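Local structure of amidohydrolase 3 domain-containing protein (Pyrococcus horikoshii, 3IGH) at residues Phe106-Asp109 / Glu115-Thr118; Ser228-Ala233 / Lys464-Ile469; Glu295-Ile300 / Leu325-Thr330; Ala320-Leu325 / Leu348-Asn353; Tyr443-Ala448 / Ile456-Pro461. The protein is an uncharacterized member of the amidohydrolase family that probably hydrolyses carbon-nitrogen bonds other than peptide bonds. All coordinates share one frame; numbering follows the deposited sequence. Where two conformers were deposited one is given.

Overall arrangement
The chain is built round a TIM barrel, as in other amidohydrolases, and contact 1 comes first along it, on a separate mixed sheet with strand 103-108. Its centre lies about 40 Å from those of the others. Contact 2 ties barrel strand 230-235 to the chain ahead of strand 467-470, closing a loop in which contacts 3, 4 and 5 are nested. Contacts 3 and 4 share helix 318-331, with centres 12 Å apart, and join it to helices 294-305 and 345-354. Contact 5 packs helix 436-450 against the loop that follows it and touches contact 2, centres 10 Å apart. Contacts 2 and 5 thus fasten the C-terminal return to the barrel, while 3 and 4 link successive outer helices.

Contact 1 of 5, residues Phe106-Asp109 / Glu115-Thr118; sequences FGWD and EWPT. With SO4 (sulfate ion), chain I.
Trp116 and Trp108 form an offset edge-to-face aromatic pair, and the proline that follows Trp116 lies on a face of the Trp108 indole. The pair spans a tight connection: strand 103-108 of a mixed sheet ends at Trp108, the short helix 110-113 intervenes, and residues 115-118 double back past the strand end. Trp116 comes first. The rim of Trp108 points at its face with the ring planes 67° apart, and the nearest atoms are Trp108 CH2 and Trp116 CE3, 3.7 Å from each other. The pyrrole side of Trp116 turns to a sulfate, probably picked up from the crystallisation liquor, and Trp116 NE1 donates a fairly straight hydrogen bond of 3.3 Å to its O1. Gln110 NE2 binds the same ion.

Pro117 is next, and it approaches from the opposite direction to Trp108. Its CD makes a CH-pi contact, 3.7 Å from the centroid of the Trp108 six-membered ring and 18° off the ring normal, while Pro117 CG also lies over the indole. Trp108 presents this face because its CG sits between the backbone N and the carbonyl carbon (chi1 63°). The buried indole is pinned at its other end too, through a hydrogen bond from NE1 to the carbonyl O of Ile131 on strand 129-133. Ile88 and Ile131 pack against Pro117 as well. Thr118 then starts helix 119-122 as its N-cap, its OG1 hydrogen-bonded to the backbone N of Glu121.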
# COMPACT_ATOMS: atom_id res chain seq x y z
N PHE A 106 -29.17 20.45 5.60
CA PHE A 106 -28.94 20.37 7.05
C PHE A 106 -29.33 21.69 7.72
O PHE A 106 -29.35 22.74 7.08
CB PHE A 106 -27.46 20.04 7.36
CG PHE A 106 -26.53 21.22 7.23
CD1 PHE A 106 -26.17 21.98 8.35
CD2 PHE A 106 -26.01 21.58 5.99
CE1 PHE A 106 -25.33 23.08 8.23
CE2 PHE A 106 -25.15 22.67 5.86
CZ PHE A 106 -24.82 23.43 6.99
N GLY A 107 -29.59 21.61 9.02
CA GLY A 107 -29.66 22.80 9.85
C GLY A 107 -31.02 23.45 10.06
O GLY A 107 -31.09 24.49 10.71
N TRP A 108 -32.09 22.87 9.52
CA TRP A 108 -33.43 23.45 9.72
C TRP A 108 -33.90 23.28 11.16
O TRP A 108 -33.45 22.37 11.86
CB TRP A 108 -34.48 22.90 8.73
CG TRP A 108 -34.75 21.42 8.85
CD1 TRP A 108 -34.20 20.43 8.09
CD2 TRP A 108 -35.65 20.76 9.77
NE1 TRP A 108 -34.67 19.21 8.48
CE2 TRP A 108 -35.57 19.38 9.50
CE3 TRP A 108 -36.50 21.21 10.79
CZ2 TRP A 108 -36.31 18.43 10.22
CZ3 TRP A 108 -37.24 20.26 11.50
CH2 TRP A 108 -37.14 18.89 11.21
N ASP A 109 -34.82 24.13 11.58
CA ASP A 109 -35.35 24.10 12.93
C ASP A 109 -36.81 24.52 12.86
O ASP A 109 -37.11 25.59 12.32
CB ASP A 109 -34.55 25.08 13.81
CG ASP A 109 -35.00 25.12 15.27
OD1 ASP A 109 -35.96 24.43 15.67
OD2 ASP A 109 -34.35 25.85 16.05
N GLU A 115 -43.11 25.55 12.02
CA GLU A 115 -43.74 24.25 11.79
C GLU A 115 -42.68 23.26 11.27
O GLU A 115 -41.61 23.68 10.81
CB GLU A 115 -44.86 24.40 10.75
CG GLU A 115 -44.44 25.08 9.45
CD GLU A 115 -45.57 25.23 8.44
OE1 GLU A 115 -45.58 26.23 7.69
OE2 GLU A 115 -46.46 24.35 8.40
N TRP A 116 -42.98 21.97 11.34
CA TRP A 116 -42.09 20.94 10.80
C TRP A 116 -42.20 20.85 9.28
O TRP A 116 -43.30 20.99 8.74
CB TRP A 116 -42.42 19.58 11.41
CG TRP A 116 -41.98 19.40 12.84
CD1 TRP A 116 -42.46 20.07 13.94
CD2 TRP A 116 -41.00 18.48 13.32
NE1 TRP A 116 -41.82 19.62 15.07
CE2 TRP A 116 -40.93 18.64 14.73
CE3 TRP A 116 -40.18 17.52 12.71
CZ2 TRP A 116 -40.06 17.89 15.53
CZ3 TRP A 116 -39.32 16.77 13.50
CH2 TRP A 116 -39.26 16.96 14.90
N PRO A 117 -41.07 20.62 8.58
CA PRO A 117 -41.22 20.35 7.15
C PRO A 117 -41.72 18.92 6.95
O PRO A 117 -41.58 18.09 7.85
CB PRO A 117 -39.80 20.56 6.59
CG PRO A 117 -38.89 20.44 7.75
CD PRO A 117 -39.66 20.59 9.02
N THR A 118 -42.35 18.66 5.81
CA THR A 118 -42.99 17.36 5.57
C THR A 118 -42.60 16.77 4.22
O THR A 118 -42.23 17.50 3.30
CB THR A 118 -44.54 17.45 5.59
OG1 THR A 118 -44.97 18.19 4.43
CG2 THR A 118 -45.06 18.10 6.88
S SO4 I . -41.86 20.53 18.83
O1 SO4 I . -42.91 20.90 17.88
O2 SO4 I . -42.43 20.35 20.17
O3 SO4 I . -41.25 19.27 18.40
O4 SO4 I . -40.85 21.58 18.89

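Contact 2 of 5, residues Ser228-Ala233 / Lys464-Ile469; sequences SINVFA and KAEYII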
# COMPACT_ATOMS: atom_id res chain seq x y z
N SER A 228 -4.11 14.88 -2.56
CA SER A 228 -3.25 16.05 -2.44
C SER A 228 -2.79 16.31 -1.00
O SER A 228 -2.02 17.23 -0.75
CB SER A 228 -3.97 17.27 -3.01
OG SER A 228 -5.15 17.54 -2.27
N ILE A 229 -3.28 15.49 -0.06
CA ILE A 229 -2.90 15.57 1.35
C ILE A 229 -2.56 14.16 1.84
O ILE A 229 -2.99 13.17 1.26
CB ILE A 229 -4.05 16.16 2.23
CG1 ILE A 229 -5.33 15.31 2.10
CG2 ILE A 229 -4.30 17.65 1.90
CD1 ILE A 229 -6.46 15.63 3.12
N ASN A 230 -1.77 14.08 2.91
CA ASN A 230 -1.50 12.80 3.56
C ASN A 230 -2.72 12.32 4.33
O ASN A 230 -3.32 13.08 5.09
CB ASN A 230 -0.28 12.91 4.49
CG ASN A 230 0.95 13.44 3.77
OD1 ASN A 230 1.36 12.91 2.74
ND2 ASN A 230 1.53 14.51 4.31
N VAL A 231 -3.12 11.08 4.08
CA VAL A 231 -4.32 10.52 4.69
C VAL A 231 -3.96 9.26 5.47
O VAL A 231 -3.50 8.28 4.88
CB VAL A 231 -5.40 10.20 3.63
CG1 VAL A 231 -6.64 9.56 4.28
CG2 VAL A 231 -5.79 11.46 2.84
N PHE A 232 -4.17 9.29 6.78
CA PHE A 232 -4.00 8.12 7.62
C PHE A 232 -5.39 7.53 7.90
O PHE A 232 -6.15 8.06 8.72
CB PHE A 232 -3.21 8.48 8.90
CG PHE A 232 -1.77 8.86 8.62
CD1 PHE A 232 -0.75 7.93 8.78
CD2 PHE A 232 -1.45 10.14 8.13
CE1 PHE A 232 0.57 8.25 8.47
CE2 PHE A 232 -0.13 10.48 7.83
CZ PHE A 232 0.89 9.53 8.00
N ALA A 233 -5.71 6.46 7.18
CA ALA A 233 -7.06 5.87 7.21
C ALA A 233 -7.28 4.97 8.41
O ALA A 233 -6.58 3.99 8.60
CB ALA A 233 -7.34 5.11 5.92
N LYS A 464 9.12 14.82 6.19
CA LYS A 464 8.46 15.28 4.97
C LYS A 464 8.36 16.81 4.98
O LYS A 464 8.09 17.42 6.02
CB LYS A 464 7.05 14.68 4.83
CG LYS A 464 7.02 13.19 4.53
CD LYS A 464 5.63 12.74 4.06
CE LYS A 464 5.65 11.28 3.66
NZ LYS A 464 4.43 10.87 2.91
N ALA A 465 8.58 17.42 3.82
CA ALA A 465 8.53 18.88 3.69
C ALA A 465 7.09 19.35 3.48
O ALA A 465 6.72 19.83 2.40
CB ALA A 465 9.42 19.34 2.54
N GLU A 466 6.28 19.20 4.53
CA GLU A 466 4.92 19.72 4.53
C GLU A 466 4.96 21.00 5.32
O GLU A 466 5.10 20.99 6.55
CB GLU A 466 3.93 18.74 5.18
CG GLU A 466 3.98 17.32 4.63
CD GLU A 466 3.43 17.19 3.23
OE1 GLU A 466 3.01 18.20 2.63
OE2 GLU A 466 3.41 16.05 2.72
N TYR A 467 4.85 22.11 4.61
CA TYR A 467 5.00 23.41 5.24
C TYR A 467 3.99 24.38 4.68
O TYR A 467 3.41 24.15 3.61
CB TYR A 467 6.45 23.92 5.06
CG TYR A 467 6.85 24.11 3.61
CD1 TYR A 467 6.55 25.30 2.92
CD2 TYR A 467 7.52 23.11 2.92
CE1 TYR A 467 6.90 25.47 1.59
CE2 TYR A 467 7.89 23.27 1.58
CZ TYR A 467 7.57 24.46 0.93
OH TYR A 467 7.92 24.64 -0.39
N ILE A 468 3.78 25.47 5.41
CA ILE A 468 2.96 26.57 4.92
C ILE A 468 3.77 27.85 5.01
O ILE A 468 4.62 28.00 5.89
CB ILE A 468 1.58 26.68 5.65
CG1 ILE A 468 1.74 26.76 7.17
CG2 ILE A 468 0.70 25.47 5.31
CD1 ILE A 468 0.40 26.75 7.93
N ILE A 469 3.53 28.76 4.07
CA ILE A 469 4.25 30.02 4.00
C ILE A 469 3.33 31.13 4.50
O ILE A 469 2.20 31.28 4.04
CB ILE A 469 4.78 30.31 2.56
CG1 ILE A 469 5.72 29.18 2.11
CG2 ILE A 469 5.51 31.66 2.49
CD1 ILE A 469 6.35 29.37 0.73
O HOH W 1 3.68 13.07 1.24
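The Asn230 amide and the Glu466 carboxylate come at each other from opposite directions with their planes 76° apart, close to perpendicular. Asn230 ND2 donates a hydrogen bond of 2.9 Å to Glu466 OE2, and the bond lies near the plane of the amide. The acceptor is met quite differently: the N-H arrives from above the carboxylate, 62° out of its plane. A bend in the glutamate chain (chi2 -71°) turns the acid group so that it receives the amide on this side.

Lys464 approaches obliquely, its chain extended beyond CG. Its NZ stops 3.7 Å from Asn230 OD1, and a water fills in. This water accepts a hydrogen bond of 2.9 Å from Lys464 NZ and lies 2.8 Å from Asn230 OD1. Its link to Glu466 OE2 is weak, and it has more acceptors around it than protons to give. An inverse gamma turn centred on Ala465 lies between Lys464 and Glu466, both of which point toward Asn230.

Arg255 NH1 completes the cluster, in a salt bridge with Glu466 OE2 and a hydrogen bond with Asn230 OD1. That direct salt bridge probably favours the ionised acid; Lys464 is joined to the carboxylate only through the water.

Asn230 opens barrel strand 230-235, which runs parallel between strands 202-210 and 256-264, and Ser204 OG of the former also bonds ND2. Just after Glu466 begins strand 467-470, antiparallel to strand 58-68, so the polar cluster stitches the C-terminal return of the chain to the starts of the barrel strands.

Contact 3 of 5, residues Glu295-Ile300 / Leu325-Thr330; sequences EELIRI and LDVFET. With SO4 (sulfate ion), chain R; SO4 (sulfate ion), chain Q.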
# COMPACT_ATOMS: atom_id res chain seq x y z
N GLU A 295 -15.23 -7.17 25.87
CA GLU A 295 -14.84 -8.38 25.14
C GLU A 295 -14.78 -8.15 23.63
O GLU A 295 -13.79 -8.54 22.98
CB GLU A 295 -15.76 -9.58 25.47
CG GLU A 295 -15.35 -10.88 24.75
CD GLU A 295 -15.92 -12.15 25.37
OE1 GLU A 295 -15.71 -13.23 24.78
OE2 GLU A 295 -16.57 -12.09 26.44
N GLU A 296 -15.81 -7.51 23.07
CA GLU A 296 -15.84 -7.22 21.64
C GLU A 296 -14.80 -6.17 21.24
O GLU A 296 -14.16 -6.29 20.19
CB GLU A 296 -17.23 -6.79 21.18
CG GLU A 296 -17.39 -6.86 19.66
CD GLU A 296 -18.74 -6.39 19.15
OE1 GLU A 296 -19.65 -6.12 19.97
OE2 GLU A 296 -18.89 -6.28 17.91
N LEU A 297 -14.62 -5.15 22.08
CA LEU A 297 -13.58 -4.15 21.84
C LEU A 297 -12.18 -4.77 21.83
O LEU A 297 -11.36 -4.42 20.99
CB LEU A 297 -13.66 -3.02 22.87
CG LEU A 297 -14.86 -2.06 22.79
CD1 LEU A 297 -15.03 -1.38 24.14
CD2 LEU A 297 -14.63 -0.99 21.71
N ILE A 298 -11.93 -5.69 22.76
CA ILE A 298 -10.65 -6.40 22.85
C ILE A 298 -10.43 -7.28 21.63
O ILE A 298 -9.33 -7.30 21.08
CB ILE A 298 -10.55 -7.23 24.15
CG1 ILE A 298 -10.45 -6.28 25.34
CG2 ILE A 298 -9.32 -8.17 24.17
CD1 ILE A 298 -11.07 -6.83 26.58
N ARG A 299 -11.47 -7.99 21.20
CA ARG A 299 -11.40 -8.85 20.03
C ARG A 299 -11.01 -8.07 18.76
O ARG A 299 -10.14 -8.50 17.98
CB ARG A 299 -12.72 -9.58 19.82
CG ARG A 299 -12.75 -10.50 18.61
CD ARG A 299 -14.10 -11.17 18.46
NE ARG A 299 -14.20 -12.34 19.32
CZ ARG A 299 -14.14 -13.60 18.91
NH1 ARG A 299 -14.24 -14.58 19.78
NH2 ARG A 299 -13.97 -13.89 17.62
N ILE A 300 -11.65 -6.92 18.55
CA ILE A 300 -11.34 -6.10 17.38
C ILE A 300 -9.91 -5.51 17.47
O ILE A 300 -9.16 -5.51 16.48
CB ILE A 300 -12.42 -5.02 17.11
CG1 ILE A 300 -13.79 -5.68 16.92
CG2 ILE A 300 -12.08 -4.22 15.84
CD1 ILE A 300 -14.98 -4.71 16.96
N LEU A 325 -9.41 2.46 28.56
CA LEU A 325 -8.13 2.18 29.20
C LEU A 325 -8.01 0.69 29.59
O LEU A 325 -6.92 0.12 29.50
CB LEU A 325 -7.89 3.11 30.40
CG LEU A 325 -7.71 4.62 30.11
CD1 LEU A 325 -7.66 5.43 31.39
CD2 LEU A 325 -6.47 4.90 29.27
N ASP A 326 -9.13 0.07 29.96
CA ASP A 326 -9.19 -1.38 30.24
C ASP A 326 -8.79 -2.20 29.01
O ASP A 326 -8.02 -3.17 29.12
CB ASP A 326 -10.59 -1.81 30.70
CG ASP A 326 -10.88 -1.44 32.16
OD1 ASP A 326 -9.98 -0.98 32.87
OD2 ASP A 326 -12.04 -1.61 32.58
N VAL A 327 -9.28 -1.79 27.83
CA VAL A 327 -8.97 -2.45 26.57
C VAL A 327 -7.47 -2.38 26.28
O VAL A 327 -6.83 -3.40 25.99
CB VAL A 327 -9.81 -1.87 25.39
CG1 VAL A 327 -9.43 -2.51 24.06
CG2 VAL A 327 -11.29 -2.10 25.66
N PHE A 328 -6.90 -1.18 26.40
CA PHE A 328 -5.47 -0.98 26.16
C PHE A 328 -4.56 -1.67 27.20
O PHE A 328 -3.48 -2.17 26.85
CB PHE A 328 -5.15 0.52 25.99
CG PHE A 328 -5.73 1.13 24.71
CD1 PHE A 328 -5.83 0.37 23.55
CD2 PHE A 328 -6.14 2.46 24.67
CE1 PHE A 328 -6.35 0.92 22.37
CE2 PHE A 328 -6.66 3.02 23.50
CZ PHE A 328 -6.77 2.26 22.35
N GLU A 329 -5.03 -1.75 28.44
CA GLU A 329 -4.27 -2.44 29.47
C GLU A 329 -4.20 -3.94 29.19
O GLU A 329 -3.10 -4.51 29.20
CB GLU A 329 -4.86 -2.19 30.86
CG GLU A 329 -4.03 -2.81 31.98
CD GLU A 329 -4.85 -3.14 33.22
OE1 GLU A 329 -4.27 -3.74 34.15
OE2 GLU A 329 -6.06 -2.81 33.28
N THR A 330 -5.34 -4.55 28.89
CA THR A 330 -5.48 -5.99 28.66
C THR A 330 -4.70 -6.47 27.42
O THR A 330 -4.13 -7.56 27.40
CB THR A 330 -6.98 -6.37 28.53
OG1 THR A 330 -7.68 -5.99 29.72
CG2 THR A 330 -7.18 -7.85 28.30
S SO4 R . -13.04 -13.23 14.27
O1 SO4 R . -13.80 -12.07 14.73
O2 SO4 R . -13.64 -14.45 14.81
O3 SO4 R . -13.08 -13.28 12.81
O4 SO4 R . -11.66 -13.12 14.72
S SO4 Q . -17.40 -8.15 29.22
O1 SO4 Q . -17.41 -7.80 27.80
O2 SO4 Q . -18.74 -8.59 29.59
O3 SO4 Q . -16.48 -9.27 29.43
O4 SO4 Q . -17.00 -7.01 30.04
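Val327 sets CG1 opposite its backbone N (chi1 177°) and CG2 beside it, spreading its two methyls so that each meets a different residue of the 295-300 helix. Ile298 answers with CG1 beside its own backbone N (chi1 -69°), lying alongside Val327 and pointing the opposite way. Ile298 CG1 and Val327 CG1 are 4.1 Å apart. The other methyl, Val327 CG2, packs 3.8 Å from Leu297 CB, and Leu297 CD1 closes on it as well, the two side chains crossing at about a right angle.

The helices belong to the outer layer of the barrel, following strands 256-264 and 310-315. The segment axes come within 9.6 Å at a crossing angle of -48°, and the closest CA pair, Ile298 and Val327, is 5.7 Å apart. Deeper in, Leu297 rests on Leu263 and Val327 on Ile313, both from barrel strands. At the helix start, Glu295 N donates a hydrogen bond of 3.0 Å to a sulfate O1, an anion at a helix N terminus.

Between the two segments no hydrogen bond or charge pair forms, and the fit rests on branched aliphatic surfaces; polar attachment comes from just outside, where Asp326 OD2 bridges to Arg294 NE.

Contact 4 of 5, residues Ala320-Leu325 / Leu348-Asn353; sequences ALDVAL and LERVKN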
# COMPACT_ATOMS: atom_id res chain seq x y z
N ALA A 320 -16.51 5.76 30.14
CA ALA A 320 -16.11 5.26 28.83
C ALA A 320 -14.60 5.22 28.71
O ALA A 320 -14.04 4.30 28.10
CB ALA A 320 -16.66 6.14 27.76
N LEU A 321 -13.94 6.22 29.29
CA LEU A 321 -12.49 6.27 29.34
C LEU A 321 -11.90 5.10 30.14
O LEU A 321 -10.89 4.52 29.73
CB LEU A 321 -12.00 7.61 29.89
CG LEU A 321 -10.48 7.79 29.98
CD1 LEU A 321 -9.82 7.63 28.61
CD2 LEU A 321 -10.15 9.13 30.57
N ASP A 322 -12.54 4.75 31.27
CA ASP A 322 -12.15 3.56 32.04
C ASP A 322 -12.18 2.32 31.15
O ASP A 322 -11.24 1.53 31.16
CB ASP A 322 -13.07 3.33 33.25
CG ASP A 322 -12.86 4.33 34.37
OD1 ASP A 322 -11.72 4.75 34.62
OD2 ASP A 322 -13.86 4.69 35.04
N VAL A 323 -13.27 2.17 30.40
CA VAL A 323 -13.47 1.06 29.48
C VAL A 323 -12.38 1.04 28.40
O VAL A 323 -11.77 -0.00 28.16
CB VAL A 323 -14.88 1.11 28.83
CG1 VAL A 323 -15.05 0.04 27.74
CG2 VAL A 323 -15.96 0.96 29.90
N ALA A 324 -12.11 2.19 27.79
CA ALA A 324 -11.05 2.30 26.78
C ALA A 324 -9.69 1.96 27.36
O ALA A 324 -8.91 1.22 26.73
CB ALA A 324 -11.01 3.71 26.15
N LEU A 325 -9.41 2.46 28.56
CA LEU A 325 -8.13 2.18 29.20
C LEU A 325 -8.01 0.69 29.59
O LEU A 325 -6.92 0.12 29.50
CB LEU A 325 -7.89 3.11 30.40
CG LEU A 325 -7.71 4.62 30.11
CD1 LEU A 325 -7.66 5.43 31.39
CD2 LEU A 325 -6.47 4.90 29.27
N LEU A 348 -5.62 10.44 35.14
CA LEU A 348 -4.42 11.08 34.60
C LEU A 348 -3.19 10.20 34.74
O LEU A 348 -2.41 10.07 33.80
CB LEU A 348 -4.18 12.44 35.27
CG LEU A 348 -5.11 13.60 34.93
CD1 LEU A 348 -4.89 14.76 35.89
CD2 LEU A 348 -4.93 14.07 33.48
N GLU A 349 -3.02 9.57 35.90
CA GLU A 349 -1.88 8.69 36.14
C GLU A 349 -2.00 7.39 35.34
O GLU A 349 -1.00 6.83 34.89
CB GLU A 349 -1.72 8.40 37.63
CG GLU A 349 -0.35 7.82 38.05
CD GLU A 349 0.82 8.79 37.84
OE1 GLU A 349 1.95 8.31 37.63
OE2 GLU A 349 0.61 10.03 37.89
N ARG A 350 -3.24 6.92 35.15
CA ARG A 350 -3.46 5.71 34.36
C ARG A 350 -3.15 5.95 32.88
O ARG A 350 -2.49 5.13 32.24
CB ARG A 350 -4.88 5.18 34.55
CG ARG A 350 -5.03 3.77 34.03
CD ARG A 350 -6.35 3.15 34.39
NE ARG A 350 -6.41 1.80 33.85
CZ ARG A 350 -7.52 1.18 33.49
NH1 ARG A 350 -7.46 -0.06 33.02
NH2 ARG A 350 -8.70 1.78 33.62
N VAL A 351 -3.59 7.10 32.37
CA VAL A 351 -3.22 7.56 31.01
C VAL A 351 -1.69 7.58 30.85
O VAL A 351 -1.15 7.05 29.87
CB VAL A 351 -3.86 8.95 30.68
CG1 VAL A 351 -3.17 9.63 29.50
CG2 VAL A 351 -5.36 8.80 30.41
N LYS A 352 -1.01 8.16 31.83
CA LYS A 352 0.45 8.23 31.84
C LYS A 352 1.09 6.85 31.81
O LYS A 352 1.98 6.58 30.99
CB LYS A 352 0.95 9.01 33.07
CG LYS A 352 2.45 9.24 33.10
CD LYS A 352 2.87 10.03 34.32
CE LYS A 352 4.33 10.42 34.24
NZ LYS A 352 4.70 11.37 35.33
N ASN A 353 0.63 5.97 32.70
CA ASN A 353 1.19 4.63 32.84
C ASN A 353 1.00 3.73 31.62
O ASN A 353 1.89 2.95 31.29
CB ASN A 353 0.64 3.95 34.09
CG ASN A 353 1.18 4.59 35.38
OD1 ASN A 353 2.23 5.23 35.38
ND2 ASN A 353 0.44 4.42 36.47
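Over one face of the Arg350 guanidinium lies Leu325, its CB 3.5 Å above the plane and displaced toward the rim, with its carbonyl carbon over the same group. The backbone O of Asp322 approaches NH2 obliquely. The charged end gets its strongest partners further along helix 318-331, where Arg350 NH1 makes salt bridges with Asp326 OD1 and, nearly a turn later, Glu329 OE2. Asp322 is less involved: its OD1 stays 4.4 Å from Arg350 NH2, beyond a salt bridge, while its OD2 pairs with Arg344.

Arg350 gets across because its CG lies opposite the backbone N (chi1 -166°) and the chain runs extended to NE, passing Leu325 in the contrary direction. Along the way Arg350 CD meets Leu325 CD1 at 4.0 Å. The helices, 318-331 and 345-354, are neighbours on the outside of the TIM barrel, with segment axes 11.3 Å apart and running 23° from parallel, a gap that a long side chain can span. A leucine in place of Arg350 would probably leave the carboxylates of Asp326 and Glu329 without their shared positive mate. On the buried side, Val351 CG2 packs 4.2 Å from Leu325 CD1, and Val351 also touches Val392 of helix 386-392.

Contact 5 of 5, residues Tyr443-Ala448 / Ile456-Pro461; sequences YTYGSA and IGKLEP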
# COMPACT_ATOMS: atom_id res chain seq x y z
N TYR A 443 -0.80 20.77 17.18
CA TYR A 443 -1.46 20.75 15.89
C TYR A 443 -0.52 20.37 14.73
O TYR A 443 -0.92 20.35 13.56
CB TYR A 443 -2.07 22.12 15.62
CG TYR A 443 -3.47 22.11 15.04
CD1 TYR A 443 -4.35 23.15 15.32
CD2 TYR A 443 -3.91 21.08 14.20
CE1 TYR A 443 -5.63 23.17 14.79
CE2 TYR A 443 -5.20 21.09 13.66
CZ TYR A 443 -6.06 22.15 13.96
OH TYR A 443 -7.34 22.19 13.44
N THR A 444 0.75 20.10 15.03
CA THR A 444 1.69 19.71 13.99
C THR A 444 2.36 18.38 14.39
O THR A 444 1.88 17.30 14.01
CB THR A 444 2.74 20.83 13.68
OG1 THR A 444 3.41 21.20 14.89
CG2 THR A 444 2.06 22.06 13.08
N TYR A 445 3.43 18.46 15.18
CA TYR A 445 4.14 17.26 15.62
C TYR A 445 3.30 16.39 16.56
O TYR A 445 3.37 15.17 16.48
CB TYR A 445 5.48 17.63 16.26
CG TYR A 445 6.38 16.47 16.64
CD1 TYR A 445 7.02 15.71 15.66
CD2 TYR A 445 6.61 16.16 17.98
CE1 TYR A 445 7.86 14.65 16.01
CE2 TYR A 445 7.44 15.11 18.34
CZ TYR A 445 8.07 14.37 17.36
OH TYR A 445 8.89 13.33 17.73
N GLY A 446 2.50 17.03 17.41
CA GLY A 446 1.64 16.31 18.36
C GLY A 446 0.66 15.41 17.61
O GLY A 446 0.61 14.20 17.87
N SER A 447 -0.04 15.99 16.65
CA SER A 447 -0.98 15.25 15.79
C SER A 447 -0.32 14.13 14.97
O SER A 447 -0.89 13.04 14.83
CB SER A 447 -1.68 16.21 14.86
OG SER A 447 -2.77 16.84 15.50
N ALA A 448 0.87 14.40 14.45
CA ALA A 448 1.62 13.39 13.70
C ALA A 448 1.99 12.20 14.57
O ALA A 448 1.80 11.05 14.18
CB ALA A 448 2.85 14.01 13.09
N ILE A 456 6.46 13.14 9.90
CA ILE A 456 5.68 14.36 9.69
C ILE A 456 5.68 15.18 10.98
O ILE A 456 5.76 14.62 12.07
CB ILE A 456 4.23 14.05 9.20
CG1 ILE A 456 4.25 13.21 7.91
CG2 ILE A 456 3.40 15.34 9.03
CD1 ILE A 456 2.88 12.83 7.34
N GLY A 457 5.62 16.51 10.85
CA GLY A 457 5.33 17.36 12.00
C GLY A 457 6.42 18.35 12.36
O GLY A 457 6.16 19.33 13.06
N LYS A 458 7.63 18.08 11.88
CA LYS A 458 8.77 19.00 12.05
C LYS A 458 9.40 19.29 10.68
O LYS A 458 9.13 18.59 9.71
CB LYS A 458 9.82 18.40 12.99
CG LYS A 458 9.40 18.33 14.45
CD LYS A 458 10.56 17.86 15.32
CE LYS A 458 10.12 17.51 16.73
NZ LYS A 458 9.71 18.69 17.54
N LEU A 459 10.21 20.34 10.60
CA LEU A 459 10.90 20.61 9.33
C LEU A 459 12.41 20.42 9.50
O LEU A 459 13.23 21.18 8.98
CB LEU A 459 10.52 21.98 8.74
CG LEU A 459 9.07 22.18 8.26
CD1 LEU A 459 8.77 23.66 8.01
CD2 LEU A 459 8.72 21.33 7.02
N GLU A 460 12.75 19.38 10.26
CA GLU A 460 14.13 18.96 10.47
C GLU A 460 14.45 17.89 9.43
O GLU A 460 13.52 17.33 8.84
CB GLU A 460 14.29 18.42 11.89
CG GLU A 460 14.25 19.52 12.95
CD GLU A 460 14.01 19.00 14.36
OE1 GLU A 460 13.73 19.84 15.25
OE2 GLU A 460 14.11 17.78 14.59
N PRO A 461 15.75 17.64 9.15
CA PRO A 461 16.16 16.56 8.23
C PRO A 461 15.51 15.19 8.52
O PRO A 461 15.43 14.77 9.67
CB PRO A 461 17.68 16.49 8.42
CG PRO A 461 18.06 17.89 8.77
CD PRO A 461 16.93 18.39 9.64
O HOH W 2 6.25 21.19 14.99
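Gly457 brings the loop hard against the helix, its CA 3.8 Å from Tyr445 CA, with a positive phi (120°); a CB there would clash with Tyr445 CA. The helix widens into a kinked pi-type turn at 443-446. A water joins helix and loop, donating to Thr444 OG1 (2.8 Å), which also bonds Leu440 O, and to Gly457 O (2.7 Å).

With Tyr445 CG opposite its backbone N (chi1 -174°), the ring lies beneath the end of Lys458, which was modelled in two conformations. In the one described here Lys458 CE sits over the ring centre, 3.6 Å from the Tyr445 centroid, in a CH-pi contact. A terminal bend leaves Lys458 NZ 4.2 Å from that centroid as a cation-pi partner, and NZ also bonds Ser14 OG. Cut back to an alanine, Tyr445 would probably leave the lysine without its aromatic platform, its ammonium held mainly by Ser14. Ala448 CB packs 4.1 Å from Ile456 CB and against Ile456 O.

Ala448 and Ile456 both rest on Phe64 of strand 58-68, while Leu459 makes a backbone hydrogen bond with Thr13 of strand 10-14, so the loop lies wedged between helix 436-450 and these strands.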